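Local coordinates for antigen MTB48, Mycobacterial protein (Mycobacterium smegmatis, PDB 4WJ1) that probably takes part in DNA conjugation in the recipient strain and is associated with the ESX-1 type VII secretion system, at residues D32-D37 with A153-Y158; S47-S52 with S273-I278. All coordinates share one frame; numbering follows the deposited sequence.

Contact 1. Residues D32-D37 with A153-Y158; sequences DATKPD and ALSMKY
This contact fixes the loop before helix 40-96 to the N-terminal end of helix 154-178 in the elongated PE–PPE helical bundle of EspB. The loop, on the PE side, passes the first turn of the PPE-side helix. A direct hydrogen bond joins them. T34 N donates to S155 OG at 2.7 Å, and the bond is nearly straight at 165°. The S155 hydroxyl stands anti to its own backbone N (chi1 -178°), which carries OG out to the loop. There OG also lies against A33 CA, at 3.3 Å. T34 O is linked to the helix through a water. The water donates to T34 O at 2.7 Å and accepts from M156 N at 3.2 Å.

Apolar groups close the rest. The selenomethionine chain of M156 bends at chi2 and chi3. Its SE sits 3.8 Å from A33 CB, while its CG passes obliquely by the P36 ring. P36 CB meets A153 CB at 3.8 Å; A153 is the N-cap residue of helix 154-178. Helices 187-230 and 40-96 both touch P36 and M156 and bury much of the contact.

Both backbone polar groups of T34 are thus engaged, one by a serine hydroxyl and one by a water. That water supplies a partner for a backbone N-H in the first helical turn. The loop is therefore tied to the helix start by polar bonds beside an apolar patch.

Contact 2. Residues S47-S52 with S273-I278; sequences SKLMAS and SQIQEI
The extended chain that follows helix 248-272 runs alongside helix 40-96 here. The tight part centres on I275. Its CG1 takes the crowded position between backbone N and carbonyl carbon (chi1 60°). The chain then runs straight on (chi2 175°), so CD1 points into the helix surface. CD1 lies 3.5 Å from L49 CG and equally close to L49 CD2, and the two side chains cross obliquely. CD1 also touches K48 CB at 3.7 Å. L49 is buried, and L213 of helix 187-230 also packs on it.

A second close point lies one turn along the helix. S52 CB rests 3.7 Å from I278 CG1, and S52 OG is turned to the loop backbone, anti to its own carbonyl carbon. I278 N donates to S52 OG in a weak hydrogen bond of 3.4 Å, though a fairly straight one (162°). The end of I278 leads away from the segment and also touches E209 of helix 187-230.

The other side is looser and wet. K48 stretches out fully beyond CG, and its NZ reaches the loop only through water. One water accepts from both K48 NZ, at 3.2 Å, and I275 N. A second donates to I275 O at 2.6 Å and takes only a weak bond from NZ. The K48 ammonium group, probably charged, is thus linked to the I275 backbone through two waters. E277 is partly exposed and barely touches the helix; Y127 touches both E277 and K48.

The segment packs as an extended strap on a long helical bundle, held by the tip of I275 and by the backbone N and inner side-chain atoms of I278. In EspB the PE and PPE parts of that bundle belong to one chain.

How the contacts relate
The centres of the two contacts are about 14 Å apart, and their segments alternate along the chain: 32-37, 47-52, 153-158, 273-278. Each contact joins a PE-side segment to a PPE-side one. The PE segments belong to one stretch, since the loop of contact 1 leads into helix 40-96, which carries contact 2. Helix 187-230 borders both. The contacts also touch directly. M156 CE packs on L49 CD1 at 3.6 Å, and M156 SE meets M50 CE at 3.8 Å. Helix 40-96 is thus flanked by helix 154-178 and by the chain after helix 248-272, which binds the PE and PPE parts into one elongated body.

Contact 1. Residues D32-D37 with A153-Y158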
loop_
_atom_site.group_PDB
_atom_site.type_symbol
_atom_site.label_atom_id
_atom_site.label_comp_id
_atom_site.label_asym_id
_atom_site.label_seq_id
_atom_site.Cartn_x
_atom_site.Cartn_y
_atom_site.Cartn_z
ATOM N N ASP A 32 7.568 6.623 8.510
ATOM C CA ASP A 32 8.625 6.857 7.555
ATOM C C ASP A 32 9.896 6.128 8.056
ATOM O O ASP A 32 9.847 5.376 9.032
ATOM C CB ASP A 32 8.826 8.365 7.408
ATOM C CG ASP A 32 9.441 8.754 6.097
ATOM O OD1 ASP A 32 9.920 7.865 5.357
ATOM O OD2 ASP A 32 9.460 9.970 5.823
ATOM N N ALA A 33 11.025 6.347 7.393
ATOM C CA ALA A 33 12.270 5.692 7.754
ATOM C C ALA A 33 13.428 6.561 7.311
ATOM O O ALA A 33 13.244 7.405 6.433
ATOM C CB ALA A 33 12.361 4.326 7.108
ATOM N N THR A 34 14.610 6.359 7.908
ATOM C CA THR A 34 15.818 7.008 7.415
ATOM C C THR A 34 16.870 5.991 6.926
ATOM O O THR A 34 16.850 4.830 7.335
ATOM C CB THR A 34 16.425 7.908 8.491
ATOM O OG1 THR A 34 16.750 7.129 9.642
ATOM C CG2 THR A 34 15.438 8.974 8.890
ATOM N N LYS A 35 17.742 6.434 6.012
ATOM C CA LYS A 35 18.928 5.690 5.536
ATOM C C LYS A 35 19.848 5.247 6.663
ATOM O O LYS A 35 20.099 6.026 7.569
ATOM C CB LYS A 35 19.791 6.560 4.615
ATOM C CG LYS A 35 19.299 6.735 3.242
ATOM C CD LYS A 35 19.640 8.123 2.741
ATOM C CE LYS A 35 21.111 8.363 2.812
ATOM N NZ LYS A 35 21.459 9.617 2.087
ATOM N N PRO A 36 20.410 4.033 6.571
ATOM C CA PRO A 36 21.390 3.550 7.555
ATOM C C PRO A 36 22.721 4.279 7.435
ATOM O O PRO A 36 23.399 4.458 8.431
ATOM C CB PRO A 36 21.560 2.065 7.211
ATOM C CG PRO A 36 20.521 1.754 6.181
ATOM C CD PRO A 36 20.089 3.023 5.550
ATOM N N ASP A 37 23.082 4.699 6.229
ATOM C CA ASP A 37 24.370 5.343 5.995
ATOM C C ASP A 37 24.320 6.120 4.689
ATOM O O ASP A 37 23.303 6.115 4.002
ATOM C CB ASP A 37 25.497 4.307 5.955
ATOM C CG ASP A 37 25.266 3.231 4.891
ATOM O OD1 ASP A 37 25.273 3.569 3.683
ATOM O OD2 ASP A 37 25.079 2.044 5.261
ATOM N N ALA A 153 20.827 -0.384 11.030
ATOM C CA ALA A 153 19.701 -0.026 10.158
ATOM C C ALA A 153 18.376 -0.219 10.860
ATOM O O ALA A 153 17.440 -0.773 10.289
ATOM C CB ALA A 153 19.736 -0.838 8.881
ATOM N N LEU A 154 18.327 0.218 12.110
ATOM C CA LEU A 154 17.143 0.069 12.948
ATOM C C LEU A 154 15.913 0.757 12.385
ATOM O O LEU A 154 14.803 0.247 12.543
ATOM C CB LEU A 154 17.418 0.608 14.352
ATOM C CG LEU A 154 18.520 -0.140 15.096
ATOM C CD1 LEU A 154 18.793 0.518 16.441
ATOM C CD2 LEU A 154 18.105 -1.591 15.263
ATOM N N SER A 155 16.101 1.925 11.770
ATOM C CA SER A 155 14.981 2.650 11.171
ATOM C C SER A 155 14.363 1.814 10.051
ATOM O O SER A 155 13.163 1.536 10.058
ATOM C CB SER A 155 15.421 4.012 10.633
ATOM O OG SER A 155 14.312 4.717 10.089
HETATM N N MSE A 156 15.210 1.388 9.119
HETATM C CA MSE A 156 14.790 0.542 8.020
HETATM C C MSE A 156 14.162 -0.748 8.515
HETATM O O MSE A 156 13.152 -1.196 7.973
HETATM C CB MSE A 156 15.971 0.251 7.092
HETATM C CG MSE A 156 16.304 1.438 6.195
HETATM SE SE MSE A 156 14.755 2.066 5.159
HETATM C CE MSE A 156 14.106 0.377 4.501
ATOM N N LYS A 157 14.721 -1.329 9.567
ATOM C CA LYS A 157 14.159 -2.565 10.100
ATOM C C LYS A 157 12.783 -2.319 10.707
ATOM O O LYS A 157 11.902 -3.156 10.602
ATOM C CB LYS A 157 15.100 -3.196 11.124
ATOM C CG LYS A 157 16.268 -3.932 10.471
ATOM C CD LYS A 157 17.397 -4.224 11.446
ATOM C CE LYS A 157 18.490 -5.043 10.768
ATOM N NZ LYS A 157 19.786 -4.983 11.518
ATOM N N TYR A 158 12.581 -1.160 11.318
ATOM C CA TYR A 158 11.277 -0.877 11.886
ATOM C C TYR A 158 10.243 -0.640 10.762
ATOM O O TYR A 158 9.094 -1.071 10.844
ATOM C CB TYR A 158 11.349 0.325 12.803
ATOM C CG TYR A 158 10.096 0.497 13.598
ATOM C CD1 TYR A 158 9.498 -0.595 14.203
ATOM C CD2 TYR A 158 9.504 1.750 13.749
ATOM C CE1 TYR A 158 8.336 -0.452 14.936
ATOM C CE2 TYR A 158 8.341 1.902 14.476
ATOM C CZ TYR A 158 7.766 0.796 15.075
ATOM O OH TYR A 158 6.612 0.942 15.809
HETATM O O HOH W 1 17.985 2.826 8.679
#

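Contact 2. Residues S47-S52 with S273-I278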
loop_
_atom_site.group_PDB
_atom_site.type_symbol
_atom_site.label_atom_id
_atom_site.label_comp_id
_atom_site.label_asym_id
_atom_site.label_seq_id
_atom_site.Cartn_x
_atom_site.Cartn_y
_atom_site.Cartn_z
ATOM N N SER A 47 15.985 5.065 -1.582
ATOM C CA SER A 47 15.074 5.959 -2.253
ATOM C C SER A 47 14.051 5.143 -3.047
ATOM O O SER A 47 12.920 5.591 -3.259
ATOM C CB SER A 47 15.830 6.926 -3.159
ATOM O OG SER A 47 16.471 6.221 -4.201
ATOM N N LYS A 48 14.442 3.938 -3.459
ATOM C CA LYS A 48 13.515 3.031 -4.145
ATOM C C LYS A 48 12.432 2.563 -3.190
ATOM O O LYS A 48 11.246 2.662 -3.495
ATOM C CB LYS A 48 14.257 1.826 -4.737
ATOM C CG LYS A 48 15.153 2.207 -5.903
ATOM C CD LYS A 48 15.748 1.012 -6.621
ATOM C CE LYS A 48 16.614 1.481 -7.787
ATOM N NZ LYS A 48 17.159 0.353 -8.585
ATOM N N LEU A 49 12.836 2.064 -2.026
ATOM C CA LEU A 49 11.868 1.597 -1.050
ATOM C C LEU A 49 10.933 2.713 -0.617
ATOM O O LEU A 49 9.747 2.481 -0.427
ATOM C CB LEU A 49 12.560 1.007 0.168
ATOM C CG LEU A 49 13.268 -0.314 -0.096
ATOM C CD1 LEU A 49 14.164 -0.687 1.094
ATOM C CD2 LEU A 49 12.259 -1.407 -0.373
HETATM N N MSE A 50 11.463 3.920 -0.456
HETATM C CA MSE A 50 10.624 5.039 -0.056
HETATM C C MSE A 50 9.616 5.352 -1.169
HETATM O O MSE A 50 8.469 5.708 -0.907
HETATM C CB MSE A 50 11.469 6.275 0.260
HETATM C CG MSE A 50 12.365 6.155 1.483
HETATM SE SE MSE A 50 11.481 5.462 3.098
HETATM C CE MSE A 50 12.069 3.609 2.895
ATOM N N ALA A 51 10.054 5.212 -2.412
ATOM C CA ALA A 51 9.203 5.543 -3.545
ATOM C C ALA A 51 8.050 4.544 -3.631
ATOM O O ALA A 51 6.908 4.921 -3.850
ATOM C CB ALA A 51 10.001 5.560 -4.836
ATOM N N SER A 52 8.361 3.271 -3.427
ATOM C CA SER A 52 7.339 2.247 -3.366
ATOM C C SER A 52 6.359 2.514 -2.229
ATOM O O SER A 52 5.154 2.424 -2.425
ATOM C CB SER A 52 7.977 0.870 -3.208
ATOM O OG SER A 52 8.639 0.488 -4.412
ATOM N N SER A 273 21.568 -6.155 -2.403
ATOM C CA SER A 273 20.509 -5.254 -1.969
ATOM C C SER A 273 19.624 -4.814 -3.122
ATOM O O SER A 273 18.798 -3.927 -2.947
ATOM C CB SER A 273 21.094 -4.021 -1.276
ATOM O OG SER A 273 21.773 -3.193 -2.208
ATOM N N GLN A 274 19.806 -5.408 -4.299
ATOM C CA GLN A 274 18.941 -5.101 -5.438
ATOM C C GLN A 274 17.505 -5.471 -5.121
ATOM O O GLN A 274 17.227 -6.584 -4.686
ATOM C CB GLN A 274 19.386 -5.844 -6.694
ATOM C CG GLN A 274 20.523 -5.193 -7.446
ATOM C CD GLN A 274 20.966 -6.031 -8.625
ATOM O OE1 GLN A 274 22.010 -6.684 -8.574
ATOM N NE2 GLN A 274 20.171 -6.023 -9.700
ATOM N N ILE A 275 16.594 -4.531 -5.340
ATOM C CA ILE A 275 15.183 -4.752 -5.060
ATOM C C ILE A 275 14.337 -4.418 -6.276
ATOM O O ILE A 275 14.794 -3.725 -7.188
ATOM C CB ILE A 275 14.715 -3.900 -3.893
ATOM C CG1 ILE A 275 14.932 -2.426 -4.233
ATOM C CG2 ILE A 275 15.464 -4.273 -2.639
ATOM C CD1 ILE A 275 14.406 -1.499 -3.193
ATOM N N GLN A 276 13.103 -4.903 -6.295
ATOM C CA GLN A 276 12.235 -4.621 -7.427
ATOM C C GLN A 276 11.131 -3.639 -7.049
ATOM O O GLN A 276 10.686 -3.590 -5.896
ATOM C CB GLN A 276 11.637 -5.906 -7.998
ATOM C CG GLN A 276 11.522 -7.067 -7.022
ATOM C CD GLN A 276 11.094 -8.361 -7.713
ATOM O OE1 GLN A 276 11.826 -8.902 -8.550
ATOM N NE2 GLN A 276 9.901 -8.856 -7.371
ATOM N N GLU A 277 10.726 -2.843 -8.032
ATOM C CA GLU A 277 9.677 -1.847 -7.879
ATOM C C GLU A 277 8.357 -2.504 -7.495
ATOM O O GLU A 277 8.006 -3.560 -8.010
ATOM C CB GLU A 277 9.514 -1.046 -9.178
ATOM C CG GLU A 277 8.553 0.130 -9.073
ATOM C CD GLU A 277 8.364 0.869 -10.391
ATOM O OE1 GLU A 277 9.073 0.548 -11.376
ATOM O OE2 GLU A 277 7.495 1.768 -10.437
ATOM N N ILE A 278 7.649 -1.883 -6.562
ATOM C CA ILE A 278 6.315 -2.311 -6.186
ATOM C C ILE A 278 5.355 -1.486 -7.012
ATOM O O ILE A 278 5.301 -0.262 -6.862
ATOM C CB ILE A 278 6.028 -2.098 -4.682
ATOM C CG1 ILE A 278 7.141 -2.701 -3.821
ATOM C CG2 ILE A 278 4.689 -2.692 -4.302
ATOM C CD1 ILE A 278 7.227 -4.205 -3.926
HETATM O O HOH W 2 14.156 -1.325 -8.033
HETATM O O HOH W 3 17.812 -1.931 -6.450
#